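Local coordinates for oligopeptide-binding protein oppA (Lactococcus lactis, PDB 3DRF) that captures oligopeptides in a voluminous cavity for the Opp ABC transporter and is essential for uptake of peptides longer than three residues, at residues K225-V230 with K236-P241; S63-G68 with I253-V258. All blocks are in the same frame, centred on the assembly; numbering follows the deposited sequence. Where two conformers were deposited one is given.

Interaction 1: residues K225-V230 with K236-P241; sequences KPENVV and KYVPNP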
# COMPACT_ATOMS: atom_id res chain seq x y z
N LYS A 225 6.84 -23.15 -1.94
CA LYS A 225 5.99 -23.20 -0.74
C LYS A 225 6.83 -22.95 0.49
O LYS A 225 7.99 -23.28 0.53
CB LYS A 225 5.29 -24.55 -0.66
CG LYS A 225 6.22 -25.74 -0.51
CD LYS A 225 5.45 -27.08 -0.43
CE LYS A 225 6.45 -28.22 -0.15
NZ LYS A 225 5.74 -29.51 0.08
N PRO A 226 6.23 -22.35 1.51
CA PRO A 226 6.93 -22.07 2.77
C PRO A 226 6.96 -23.33 3.63
O PRO A 226 6.01 -23.68 4.26
CB PRO A 226 6.04 -20.97 3.41
CG PRO A 226 4.64 -21.23 2.93
CD PRO A 226 4.83 -21.80 1.51
N GLU A 227 8.09 -24.03 3.60
CA GLU A 227 8.25 -25.26 4.38
C GLU A 227 8.28 -24.96 5.87
O GLU A 227 7.77 -25.74 6.68
CB GLU A 227 9.52 -26.01 3.96
CG GLU A 227 9.76 -27.30 4.73
CD GLU A 227 8.87 -28.45 4.28
OE1 GLU A 227 8.15 -28.30 3.27
OE2 GLU A 227 8.89 -29.51 4.94
N ASN A 228 8.90 -23.87 6.24
CA ASN A 228 8.91 -23.37 7.61
C ASN A 228 8.79 -21.85 7.68
O ASN A 228 9.34 -21.14 6.84
CB ASN A 228 10.18 -23.84 8.34
CG ASN A 228 10.09 -23.64 9.84
OD1 ASN A 228 10.87 -22.87 10.42
ND2 ASN A 228 9.15 -24.32 10.47
N VAL A 229 8.14 -21.39 8.70
CA VAL A 229 8.00 -19.98 8.97
C VAL A 229 8.32 -19.74 10.44
O VAL A 229 7.73 -20.33 11.30
CB VAL A 229 6.55 -19.51 8.69
CG1 VAL A 229 6.39 -18.06 9.06
CG2 VAL A 229 6.18 -19.73 7.24
N VAL A 230 9.29 -18.86 10.71
CA VAL A 230 9.64 -18.48 12.07
C VAL A 230 9.00 -17.11 12.31
O VAL A 230 9.38 -16.13 11.72
CB VAL A 230 11.19 -18.39 12.25
CG1 VAL A 230 11.55 -17.87 13.63
CG2 VAL A 230 11.84 -19.77 12.02
N LYS A 236 11.51 -20.25 5.13
CA LYS A 236 12.30 -21.18 4.28
C LYS A 236 11.38 -21.69 3.20
O LYS A 236 10.43 -22.39 3.43
CB LYS A 236 12.92 -22.40 5.04
CG LYS A 236 13.99 -23.15 4.13
CD LYS A 236 14.42 -24.52 4.60
CE LYS A 236 15.08 -25.32 3.44
NZ LYS A 236 14.82 -26.79 3.39
N TYR A 237 11.73 -21.35 1.99
CA TYR A 237 11.00 -21.79 0.82
C TYR A 237 11.68 -22.99 0.10
O TYR A 237 12.91 -23.01 -0.08
CB TYR A 237 10.97 -20.65 -0.16
CG TYR A 237 10.00 -19.51 0.10
CD1 TYR A 237 8.63 -19.69 -0.08
CD2 TYR A 237 10.44 -18.23 0.40
CE1 TYR A 237 7.73 -18.60 0.06
CE2 TYR A 237 9.55 -17.17 0.55
CZ TYR A 237 8.21 -17.38 0.38
OH TYR A 237 7.30 -16.37 0.45
N VAL A 238 10.86 -23.95 -0.32
CA VAL A 238 11.32 -25.07 -1.16
C VAL A 238 10.39 -25.14 -2.36
O VAL A 238 9.31 -24.55 -2.30
CB VAL A 238 11.29 -26.45 -0.37
CG1 VAL A 238 12.19 -26.30 0.87
CG2 VAL A 238 9.86 -26.82 0.03
N PRO A 239 10.74 -25.84 -3.43
CA PRO A 239 9.84 -25.83 -4.58
C PRO A 239 8.48 -26.47 -4.24
O PRO A 239 8.39 -27.39 -3.47
CB PRO A 239 10.59 -26.72 -5.58
CG PRO A 239 12.07 -26.47 -5.25
CD PRO A 239 12.04 -26.49 -3.73
N ASN A 240 7.45 -25.90 -4.85
CA ASN A 240 6.09 -26.45 -4.79
C ASN A 240 5.90 -27.40 -5.97
O ASN A 240 5.81 -26.99 -7.06
CB ASN A 240 5.08 -25.28 -4.86
CG ASN A 240 3.66 -25.74 -5.07
OD1 ASN A 240 3.32 -26.88 -4.89
ND2 ASN A 240 2.81 -24.83 -5.41
N PRO A 241 5.88 -28.70 -5.69
CA PRO A 241 5.83 -29.69 -6.77
C PRO A 241 4.55 -29.69 -7.60
O PRO A 241 4.47 -30.20 -8.67
CB PRO A 241 5.98 -31.06 -6.03
CG PRO A 241 5.49 -30.81 -4.74
CD PRO A 241 5.88 -29.37 -4.37

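Interaction 2: residues S63-G68 with I253-V258; sequences SGPGGG and ITYEVV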
# COMPACT_ATOMS: atom_id res chain seq x y z
N SER A 63 6.36 -12.66 0.64
CA SER A 63 5.50 -13.72 0.10
C SER A 63 5.74 -14.02 -1.39
O SER A 63 5.17 -14.92 -1.90
CB SER A 63 4.00 -13.38 0.32
OG SER A 63 3.55 -12.38 -0.60
N GLY A 64 6.59 -13.24 -2.05
CA GLY A 64 6.76 -13.33 -3.49
C GLY A 64 7.02 -14.75 -4.04
O GLY A 64 6.35 -15.21 -4.90
N PRO A 65 8.04 -15.42 -3.48
CA PRO A 65 8.35 -16.78 -3.97
C PRO A 65 7.18 -17.78 -3.81
O PRO A 65 7.05 -18.71 -4.55
CB PRO A 65 9.57 -17.20 -3.12
CG PRO A 65 10.25 -15.93 -2.76
CD PRO A 65 9.06 -14.95 -2.51
N GLY A 66 6.29 -17.52 -2.86
CA GLY A 66 5.11 -18.36 -2.66
C GLY A 66 3.89 -17.97 -3.49
O GLY A 66 2.87 -18.61 -3.35
N GLY A 67 4.03 -16.99 -4.39
CA GLY A 67 2.94 -16.56 -5.23
C GLY A 67 2.45 -15.15 -4.91
O GLY A 67 1.54 -14.71 -5.53
N GLY A 68 3.08 -14.45 -3.99
CA GLY A 68 2.68 -13.06 -3.69
C GLY A 68 1.26 -12.93 -3.11
O GLY A 68 0.49 -12.14 -3.55
N ILE A 253 15.07 -21.09 -1.08
CA ILE A 253 15.23 -19.67 -0.79
C ILE A 253 14.94 -19.41 0.67
O ILE A 253 13.92 -19.82 1.11
CB ILE A 253 14.26 -18.77 -1.64
CG1 ILE A 253 14.43 -19.00 -3.14
CG2 ILE A 253 14.47 -17.24 -1.26
CD1 ILE A 253 13.25 -18.47 -4.03
N THR A 254 15.81 -18.72 1.38
CA THR A 254 15.49 -18.26 2.72
C THR A 254 15.18 -16.75 2.59
O THR A 254 15.81 -16.02 1.83
CB THR A 254 16.63 -18.55 3.71
OG1 THR A 254 17.80 -17.84 3.28
CG2 THR A 254 16.87 -20.04 3.73
N TYR A 255 14.17 -16.30 3.29
CA TYR A 255 13.75 -14.89 3.20
C TYR A 255 13.58 -14.40 4.64
O TYR A 255 12.79 -14.94 5.35
CB TYR A 255 12.45 -14.75 2.38
CG TYR A 255 12.33 -13.49 1.52
CD1 TYR A 255 12.74 -12.26 1.97
CD2 TYR A 255 11.80 -13.55 0.29
CE1 TYR A 255 12.60 -11.13 1.19
CE2 TYR A 255 11.67 -12.42 -0.50
CZ TYR A 255 12.09 -11.23 -0.03
OH TYR A 255 12.00 -10.12 -0.82
N GLU A 256 14.38 -13.41 5.04
CA GLU A 256 14.50 -12.97 6.42
C GLU A 256 14.29 -11.48 6.55
O GLU A 256 14.68 -10.77 5.67
CB GLU A 256 15.91 -13.34 7.01
CG GLU A 256 16.30 -14.81 6.93
CD GLU A 256 17.59 -15.11 7.66
OE1 GLU A 256 18.37 -14.24 8.01
OE2 GLU A 256 17.77 -16.29 7.87
N VAL A 257 13.93 -10.96 7.67
CA VAL A 257 14.04 -9.51 7.90
C VAL A 257 15.45 -9.21 8.39
O VAL A 257 16.13 -10.06 8.97
CB VAL A 257 12.95 -8.91 8.84
CG1 VAL A 257 11.57 -8.96 8.18
CG2 VAL A 257 12.96 -9.60 10.20
N VAL A 258 15.93 -8.03 8.06
CA VAL A 258 17.19 -7.47 8.53
C VAL A 258 17.04 -5.99 8.88
O VAL A 258 16.32 -5.25 8.20
CB VAL A 258 18.31 -7.62 7.49
CG1 VAL A 258 17.98 -6.83 6.23
CG2 VAL A 258 19.64 -7.18 8.07

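Interaction 1: residues K225-V230 with K236-P241
Lys225 and Val238 face each other as an antiparallel hydrogen-bonded pair: Lys225 N donates to Val238 O at 2.9 Å, and Val238 N answers to Lys225 O at 3.1 Å. The side chain of Lys225 starts with CB 4.3 Å from CB of Asn240. Its CG sits between the backbone N and the carbonyl carbon (chi1 63°), which brings CG within 3.8 Å of the Val238 CG2 methyl. From there the chain runs extended. CD makes no close approach to the other strand, while CE slants past the same methyl at 3.7 Å from CG2 of Val238 and skirts the Pro239 carbonyl. NZ continues beyond, too far from Pro239 O to bond to it. Next along, the hairpin of strands 224-230 and 234-239, at the margin of a mixed sheet, carries a classic beta bulge: Glu227 and Asn228 both oppose Lys236. Glu227 N donates to Lys236 O, bent at the hydrogen (131°), whereas Lys236 N reaches Asn228 O at 2.9 Å almost straight (167°). Glu227 lays its CB against the Val238 methyls. On the other face of the sheet, Tyr237 turns CD1 obliquely beside the Lys225 carbonyl, 3.7 Å from Lys225 O, and Pro226 CB comes loosely near CE1 of the same ring. Tyr237 OH is tied to the Met62 carbonyl, and Asn240 ND2 to that of Gly222.

Interaction 2: residues S63-G68 with I253-V258
The ring of Tyr255 meets Pro65 at its edge: the proline CD lies near the plane of the aromatic ring, 4.2 Å from Tyr255 CE2 and equally close to CD2. The two side chains cross at about a right angle, and CG of the proline ring also touches CD2. Helix 57-62 adds Thr61 and Met62 to the surroundings of the tyrosine, whose hydroxyl is bonded to Asn276 ND2. Beside this edge contact, Ile253 sets its terminal methyl against the proline: CG1 stands anti to the carbonyl carbon (chi1 -57°) and the chain runs on extended, placing CD1 4.0 Å from Pro65 CB. Pro65 is thus a small apolar wedge between two side chains two residues apart on the strand. Replacing it with glycine would probably open a gap beside both the Ile253 methyl and the Tyr255 edge. The loop is folded on itself by its backbone: Ser63 O accepts Gly66 N and Gly68 N, each at 3.0 Å and from opposite faces of its plane, while Gly67 N bonds to Gly64 O. Gly67 has backbone angles at which a CB would collide with the preceding carbonyl. With Val37 of strand 34-40 also touching Ile253 and Tyr255, the loop after helix 57-62 packs on a mixed sheet, consistent with an alpha/beta lobe of a type II solute-binding protein.

Overall arrangement
Interactions 1 and 2 have centres about 9 Å apart and both reach one sheet, where strand 234-239 lies between 224-230 and 252-258. Tyr237 joins them. Its backbone N probably donates to Ile253 O at 2.8 Å, linking the hairpin to the strand of interaction 2, and its side chain leans into the glycine-rich loop, with CE2 3.6 Å from Pro65 CG and OH 3.2 Å from Ser63 CA. Pro65 therefore touches both strands. The hairpin contact is the more superficial: the centre of interaction 1 lies about 25 Å from the centre of the chain, and the centre of interaction 2 about 18 Å from it. Both lie in a receptor that closes like a Venus fly-trap around its peptide.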